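Local atomic coordinates of alpha-glucosidase (Pseudoalteromonas sp. K8, PDB entry 5HQA), a protein that hydrolyses alpha-glucosides as a calcium-binding, chloride-activated glycoside hydrolase of family 97, and binds the inhibitor acarbose in its sugar pocket. Residues Q548-P551 with T552-Q556; I598-S601 with L602-D606. One frame throughout, in Å; residues are numbered along the deposited sequence.

Contact 1: residues Q548-P551 with T552-Q556; sequences QDVP and TDWQQ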
ATOM      1  N   GLN A 548      14.668 -11.923  13.319  1.00 16.62           N
ATOM      2  CA  GLN A 548      16.062 -11.766  12.924  1.00 16.37           C
ATOM      3  C   GLN A 548      16.348 -12.460  11.604  1.00 17.24           C
ATOM      4  O   GLN A 548      17.170 -11.980  10.818  1.00 17.78           O
ATOM      5  CB  GLN A 548      16.982 -12.325  13.999  1.00 15.10           C
ATOM      6  CG  GLN A 548      16.986 -11.531  15.286  1.00 15.17           C
ATOM      7  CD  GLN A 548      17.856 -12.193  16.323  1.00 25.54           C
ATOM      8  OE1 GLN A 548      17.387 -13.023  17.095  1.00 28.72           O
ATOM      9  NE2 GLN A 548      19.139 -11.860  16.322  1.00 24.32           N
ATOM     10  N   ASP A 549      15.689 -13.595  11.348  1.00 15.85           N
ATOM     11  CA  ASP A 549      15.994 -14.375  10.153  1.00 16.83           C
ATOM     12  C   ASP A 549      15.295 -13.840   8.907  1.00 15.42           C
ATOM     13  O   ASP A 549      15.844 -13.946   7.803  1.00 17.18           O
ATOM     14  CB  ASP A 549      15.592 -15.841  10.343  1.00 16.87           C
ATOM     15  CG  ASP A 549      16.527 -16.612  11.265  1.00 20.64           C
ATOM     16  OD1 ASP A 549      17.586 -16.081  11.685  1.00 21.28           O
ATOM     17  OD2 ASP A 549      16.194 -17.785  11.551  1.00 21.42           O
ATOM     18  N   VAL A 550      14.098 -13.282   9.043  1.00 14.80           N
ATOM     19  CA  VAL A 550      13.224 -13.146   7.877  1.00 13.70           C
ATOM     20  C   VAL A 550      13.721 -12.024   6.965  1.00 15.09           C
ATOM     21  O   VAL A 550      14.082 -10.940   7.447  1.00 14.34           O
ATOM     22  CB  VAL A 550      11.761 -12.935   8.313  1.00 13.76           C
ATOM     23  CG1 VAL A 550      11.557 -11.584   9.039  1.00 13.65           C
ATOM     24  CG2 VAL A 550      10.802 -13.094   7.122  1.00 12.31           C
ATOM     25  N   PRO A 551      13.776 -12.240   5.651  1.00 15.53           N
ATOM     26  CA  PRO A 551      14.136 -11.167   4.717  1.00 14.85           C
ATOM     27  C   PRO A 551      12.929 -10.276   4.429  1.00 15.36           C
ATOM     28  O   PRO A 551      11.813 -10.523   4.898  1.00 13.72           O
ATOM     29  CB  PRO A 551      14.595 -11.929   3.471  1.00 17.94           C
ATOM     30  CG  PRO A 551      13.854 -13.227   3.524  1.00 17.44           C
ATOM     31  CD  PRO A 551      13.654 -13.548   4.986  1.00 15.76           C
ATOM     32  N   THR A 552      13.179  -9.201   3.665  1.00 13.83           N
ATOM     33  CA  THR A 552      12.132  -8.273   3.247  1.00 15.01           C
ATOM     34  C   THR A 552      12.127  -8.085   1.732  1.00 16.60           C
ATOM     35  O   THR A 552      11.446  -7.183   1.225  1.00 14.67           O
ATOM     36  CB  THR A 552      12.286  -6.903   3.926  1.00 13.58           C
ATOM     37  OG1 THR A 552      13.430  -6.231   3.386  1.00 13.96           O
ATOM     38  CG2 THR A 552      12.463  -7.050   5.436  1.00 12.36           C
ATOM     39  N   ASP A 553      12.870  -8.904   1.004  1.00 14.56           N
ATOM     40  CA  ASP A 553      13.028  -8.752  -0.434  1.00 14.63           C
ATOM     41  C   ASP A 553      12.978 -10.147  -1.035  1.00 17.04           C
ATOM     42  O   ASP A 553      13.669 -11.054  -0.561  1.00 15.91           O
ATOM     43  CB  ASP A 553      14.350  -8.044  -0.749  1.00 16.02           C
ATOM     44  CG  ASP A 553      14.439  -7.583  -2.190  1.00 20.82           C
ATOM     45  OD1 ASP A 553      15.576  -7.515  -2.706  1.00 23.67           O
ATOM     46  OD2 ASP A 553      13.385  -7.286  -2.802  1.00 18.18           O
ATOM     47  N   TRP A 554      12.153 -10.328  -2.059  1.00 14.31           N
ATOM     48  CA  TRP A 554      11.736 -11.661  -2.452  1.00 13.24           C
ATOM     49  C   TRP A 554      11.931 -11.847  -3.943  1.00 16.44           C
ATOM     50  O   TRP A 554      11.605 -10.956  -4.733  1.00 17.42           O
ATOM     51  CB  TRP A 554      10.260 -11.886  -2.099  1.00 12.69           C
ATOM     52  CG  TRP A 554       9.930 -11.527  -0.676  1.00 12.32           C
ATOM     53  CD1 TRP A 554       9.353 -10.366  -0.227  1.00 13.18           C
ATOM     54  CD2 TRP A 554      10.158 -12.335   0.482  1.00 12.35           C
ATOM     55  NE1 TRP A 554       9.212 -10.405   1.141  1.00 12.36           N
ATOM     56  CE2 TRP A 554       9.701 -11.603   1.601  1.00 13.19           C
ATOM     57  CE3 TRP A 554      10.721 -13.605   0.684  1.00 13.76           C
ATOM     58  CZ2 TRP A 554       9.772 -12.105   2.903  1.00 12.55           C
ATOM     59  CZ3 TRP A 554      10.785 -14.108   1.981  1.00 13.99           C
ATOM     60  CH2 TRP A 554      10.313 -13.355   3.072  1.00 12.75           C
ATOM     61  N   GLN A 555      12.468 -13.003  -4.341  0.62 15.15           N
ATOM     62  CA  GLN A 555      12.505 -13.264  -5.773  0.62 16.71           C
ATOM     63  C   GLN A 555      11.190 -13.826  -6.295  0.62 16.02           C
ATOM     64  O   GLN A 555      10.915 -13.694  -7.493  0.62 16.35           O
ATOM     65  CB  GLN A 555      13.661 -14.197  -6.144  0.62 20.27           C
ATOM     66  CG  GLN A 555      13.780 -15.461  -5.345  0.62 24.26           C
ATOM     67  CD  GLN A 555      14.854 -16.368  -5.925  0.62 27.93           C
ATOM     68  OE1 GLN A 555      14.859 -16.625  -7.130  0.62 30.73           O
ATOM     69  NE2 GLN A 555      15.779 -16.830  -5.086  0.62 16.67           N
ATOM     70  N   GLN A 556      10.365 -14.421  -5.432  1.00 13.97           N
ATOM     71  CA  GLN A 556       9.037 -14.870  -5.839  1.00 15.01           C
ATOM     72  C   GLN A 556       8.099 -14.827  -4.640  1.00 14.85           C
ATOM     73  O   GLN A 556       8.528 -14.975  -3.495  1.00 13.22           O
ATOM     74  CB  GLN A 556       9.071 -16.283  -6.447  1.00 21.53           C
ATOM     75  CG  GLN A 556       7.762 -16.714  -7.137  1.00 26.53           C
ATOM     76  CD  GLN A 556       7.231 -15.679  -8.145  1.00 27.00           C
ATOM     77  OE1 GLN A 556       6.494 -14.757  -7.782  1.00 19.89           O
ATOM     78  NE2 GLN A 556       7.621 -15.828  -9.415  0.53 24.88           N
TER

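Contact 2: residues I598-S601 with L602-D606; sequences IEIS and LDFLD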
ATOM      1  N   ILE A 598      -5.908 -25.274   7.998  1.00 16.25           N
ATOM      2  CA  ILE A 598      -5.635 -25.074   6.579  1.00 17.21           C
ATOM      3  C   ILE A 598      -4.640 -26.131   6.119  1.00 18.84           C
ATOM      4  O   ILE A 598      -3.543 -26.238   6.678  1.00 18.97           O
ATOM      5  CB  ILE A 598      -5.082 -23.672   6.292  1.00 17.36           C
ATOM      6  CG1 ILE A 598      -5.953 -22.608   6.954  1.00 19.58           C
ATOM      7  CG2 ILE A 598      -4.998 -23.443   4.784  1.00 16.96           C
ATOM      8  CD1 ILE A 598      -5.251 -21.288   7.082  1.00 19.71           C
ATOM      9  N   GLU A 599      -5.005 -26.891   5.090  1.00 17.99           N
ATOM     10  CA  GLU A 599      -4.098 -27.871   4.508  1.00 20.40           C
ATOM     11  C   GLU A 599      -3.300 -27.227   3.383  1.00 23.04           C
ATOM     12  O   GLU A 599      -3.875 -26.608   2.483  1.00 23.79           O
ATOM     13  CB  GLU A 599      -4.873 -29.075   3.979  1.00 22.53           C
ATOM     14  CG  GLU A 599      -5.913 -29.588   4.946  1.00 28.10           C
ATOM     15  CD  GLU A 599      -5.304 -30.287   6.148  1.00 36.43           C
ATOM     16  OE1 GLU A 599      -4.089 -30.603   6.114  1.00 36.32           O
ATOM     17  OE2 GLU A 599      -6.045 -30.520   7.130  1.00 37.99           O
ATOM     18  N   ILE A 600      -1.980 -27.391   3.423  1.00 19.23           N
ATOM     19  CA  ILE A 600      -1.070 -26.715   2.508  1.00 22.26           C
ATOM     20  C   ILE A 600      -0.140 -27.748   1.883  1.00 24.35           C
ATOM     21  O   ILE A 600       0.486 -28.540   2.595  1.00 23.47           O
ATOM     22  CB  ILE A 600      -0.261 -25.623   3.241  1.00 25.02           C
ATOM     23  CG1 ILE A 600      -1.174 -24.449   3.602  1.00 24.85           C
ATOM     24  CG2 ILE A 600       0.918 -25.151   2.405  1.00 29.23           C
ATOM     25  CD1 ILE A 600      -1.826 -23.799   2.403  1.00 25.27           C
ATOM     26  N   SER A 601      -0.051 -27.744   0.559  1.00 22.09           N
ATOM     27  CA  SER A 601       0.998 -28.495  -0.116  1.00 20.67           C
ATOM     28  C   SER A 601       2.296 -27.701  -0.092  1.00 20.68           C
ATOM     29  O   SER A 601       2.300 -26.481  -0.288  1.00 20.11           O
ATOM     30  CB  SER A 601       0.608 -28.794  -1.564  1.00 19.98           C
ATOM     31  OG  SER A 601       1.726 -29.302  -2.269  1.00 22.90           O
ATOM     32  N   LEU A 602       3.407 -28.393   0.146  1.00 20.16           N
ATOM     33  CA  LEU A 602       4.715 -27.755   0.097  1.00 17.88           C
ATOM     34  C   LEU A 602       5.336 -27.817  -1.290  1.00 19.73           C
ATOM     35  O   LEU A 602       6.555 -27.662  -1.419  1.00 19.86           O
ATOM     36  CB  LEU A 602       5.659 -28.385   1.129  1.00 17.97           C
ATOM     37  CG  LEU A 602       5.222 -28.239   2.593  1.00 18.26           C
ATOM     38  CD1 LEU A 602       6.288 -28.795   3.537  1.00 17.92           C
ATOM     39  CD2 LEU A 602       4.905 -26.783   2.935  1.00 16.58           C
ATOM     40  N   ASP A 603       4.529 -28.025  -2.335  1.00 20.64           N
ATOM     41  CA  ASP A 603       5.143 -28.200  -3.647  1.00 21.70           C
ATOM     42  C   ASP A 603       5.670 -26.896  -4.247  1.00 21.68           C
ATOM     43  O   ASP A 603       6.230 -26.931  -5.348  1.00 22.58           O
ATOM     44  CB  ASP A 603       4.172 -28.895  -4.612  1.00 22.69           C
ATOM     45  CG  ASP A 603       2.898 -28.101  -4.880  1.00 30.11           C
ATOM     46  OD1 ASP A 603       2.819 -26.894  -4.567  1.00 32.58           O
ATOM     47  OD2 ASP A 603       1.955 -28.704  -5.434  1.00 36.53           O
ATOM     48  N   PHE A 604       5.540 -25.756  -3.560  1.00 21.26           N
ATOM     49  CA  PHE A 604       6.267 -24.569  -3.995  1.00 19.49           C
ATOM     50  C   PHE A 604       7.768 -24.696  -3.762  1.00 20.37           C
ATOM     51  O   PHE A 604       8.546 -23.995  -4.416  1.00 21.51           O
ATOM     52  CB  PHE A 604       5.731 -23.311  -3.294  1.00 16.85           C
ATOM     53  CG  PHE A 604       5.751 -23.389  -1.796  1.00 16.84           C
ATOM     54  CD1 PHE A 604       6.885 -23.025  -1.082  1.00 18.07           C
ATOM     55  CD2 PHE A 604       4.626 -23.814  -1.094  1.00 17.16           C
ATOM     56  CE1 PHE A 604       6.907 -23.092   0.311  1.00 18.72           C
ATOM     57  CE2 PHE A 604       4.641 -23.888   0.299  1.00 16.91           C
ATOM     58  CZ  PHE A 604       5.783 -23.519   1.003  1.00 17.20           C
ATOM     59  N   LEU A 605       8.194 -25.575  -2.854  1.00 18.27           N
ATOM     60  CA  LEU A 605       9.615 -25.740  -2.594  1.00 17.70           C
ATOM     61  C   LEU A 605      10.327 -26.262  -3.838  1.00 22.40           C
ATOM     62  O   LEU A 605       9.761 -27.020  -4.631  1.00 25.41           O
ATOM     63  CB  LEU A 605       9.835 -26.703  -1.427  1.00 17.68           C
ATOM     64  CG  LEU A 605       9.300 -26.252  -0.073  1.00 17.55           C
ATOM     65  CD1 LEU A 605       9.481 -27.368   0.957  1.00 17.22           C
ATOM     66  CD2 LEU A 605      10.011 -24.986   0.355  1.00 17.67           C
ATOM     67  N   ASP A 606      11.584 -25.847  -4.002  1.00 20.62           N
ATOM     68  CA  ASP A 606      12.381 -26.273  -5.148  1.00 24.07           C
ATOM     69  C   ASP A 606      12.472 -27.791  -5.203  1.00 28.42           C
ATOM     70  O   ASP A 606      12.773 -28.447  -4.201  1.00 28.18           O
ATOM     71  CB  ASP A 606      13.781 -25.667  -5.074  1.00 24.61           C
ATOM     72  CG  ASP A 606      13.749 -24.160  -4.978  1.00 31.71           C
ATOM     73  OD1 ASP A 606      13.512 -23.640  -3.868  1.00 25.88           O
ATOM     74  OD2 ASP A 606      13.942 -23.497  -6.018  1.00 38.43           O
TER
HETATM   75  O   HOH W   1       1.701 -25.355  -2.740  1.00 31.36           O

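Contact 1: residues Q548-P551 with T552-Q556
P551 lies against the indole of W554, three residues on, just after helix 541-549 ends. V550 is the first residue to leave helical geometry there. The CB of P551 sits beside the peptide N of T552, as the covalent chain dictates. CG is the main point of touch: it meets the outer bond of the six-membered ring, at 3.5 Å from W554 CZ3 and nearly as close to CH2. CD backs this up, 3.9 Å from W554 CH2. The two side chains cross at about a right angle. The indole reaches back along the chain because its CG stands beside the backbone N and anti to the carbonyl carbon (chi1 -50°). P551 O comes to the same ring obliquely, 3.3 Å from W554 CZ2. V550 adds a lighter touch at the ring's edge, near its plane, where its CG2 is 4.1 Å from W554 CH2. No hydrogen bond joins the two segments, and polar groups turn to other parts of the fold. T552 OG1 bonds to P526 O, and D553 OD2 bonds to the backbone N of G71. W554 itself makes a cation-pi contact with R572. With W554 replaced by an alanine, P551 CG and V550 CG2 would probably be left beside a gap, and R572 would lose its aromatic partner. Next along the chain, Q555 and Q556 both face K573 in a classic beta bulge as strand 554-563 begins. The contact thus lies where the chain passes from the catalytic barrel to the C-terminal beta domain. Its chemistry is apolar and buried: an aromatic ring packs on a proline, with no direct polar link between the two segments.

Contact 2: residues I598-S601 with L602-D606
F604 brings the CE2 corner of its ring over to the end of strand 596-601. There I600 CG2 stands at the ring's edge, near its plane, 4.5 Å from F604 CE2. S601 O approaches obliquely and is closer, 3.5 Å from F604 CE2. The ring folds back this way with CG between the backbone N and the carbonyl carbon (chi1 56°). I600 CG2 also meets L602 CD2, at 4.3 Å. On the polar side, S601 OG accepts a hydrogen bond from D603 N, 3.1 Å long and bent to 147° at the hydrogen. A serine oxygen bonded to the N-H two residues on is an ST turn. A type I beta turn from L602 to L605 follows at once, closed by L605 N to L602 O. A water spans the first bend: it donates to S601 O at 2.8 Å and to D603 OD1 at 2.6 Å, and lies in the plane of the F604 ring at its edge. Beyond the segments, F604 meets the ring of W585 with the planes at about 55°, and L602 packs on V638 and L644. The chemistry divides accordingly: a serine, an aspartate and a water hold the outer bend, while I600, L602 and F604 turn apolar groups to the beta sheets of the C-terminal domain.

How the contacts relate
Contact 1 comes first along the chain, and contact 2 follows some forty residues later. Their centres are 18 Å apart, and their nearest atoms about 7 Å, so they do not touch. Contact 1 runs from helix 541-549 into strand 554-563, an outermost strand of the six-stranded antiparallel sheet. Contact 2 ends strand 596-601, which pairs with 643-648 in a separate two-stranded sheet. Strand 567-574 links the two regions: K573 pairs with the bulge of contact 1 and forms a salt bridge to D606 of contact 2. One contact therefore marks the entry to the C-terminal domain, the other a turn within it, both away from the calcium and sugar sites.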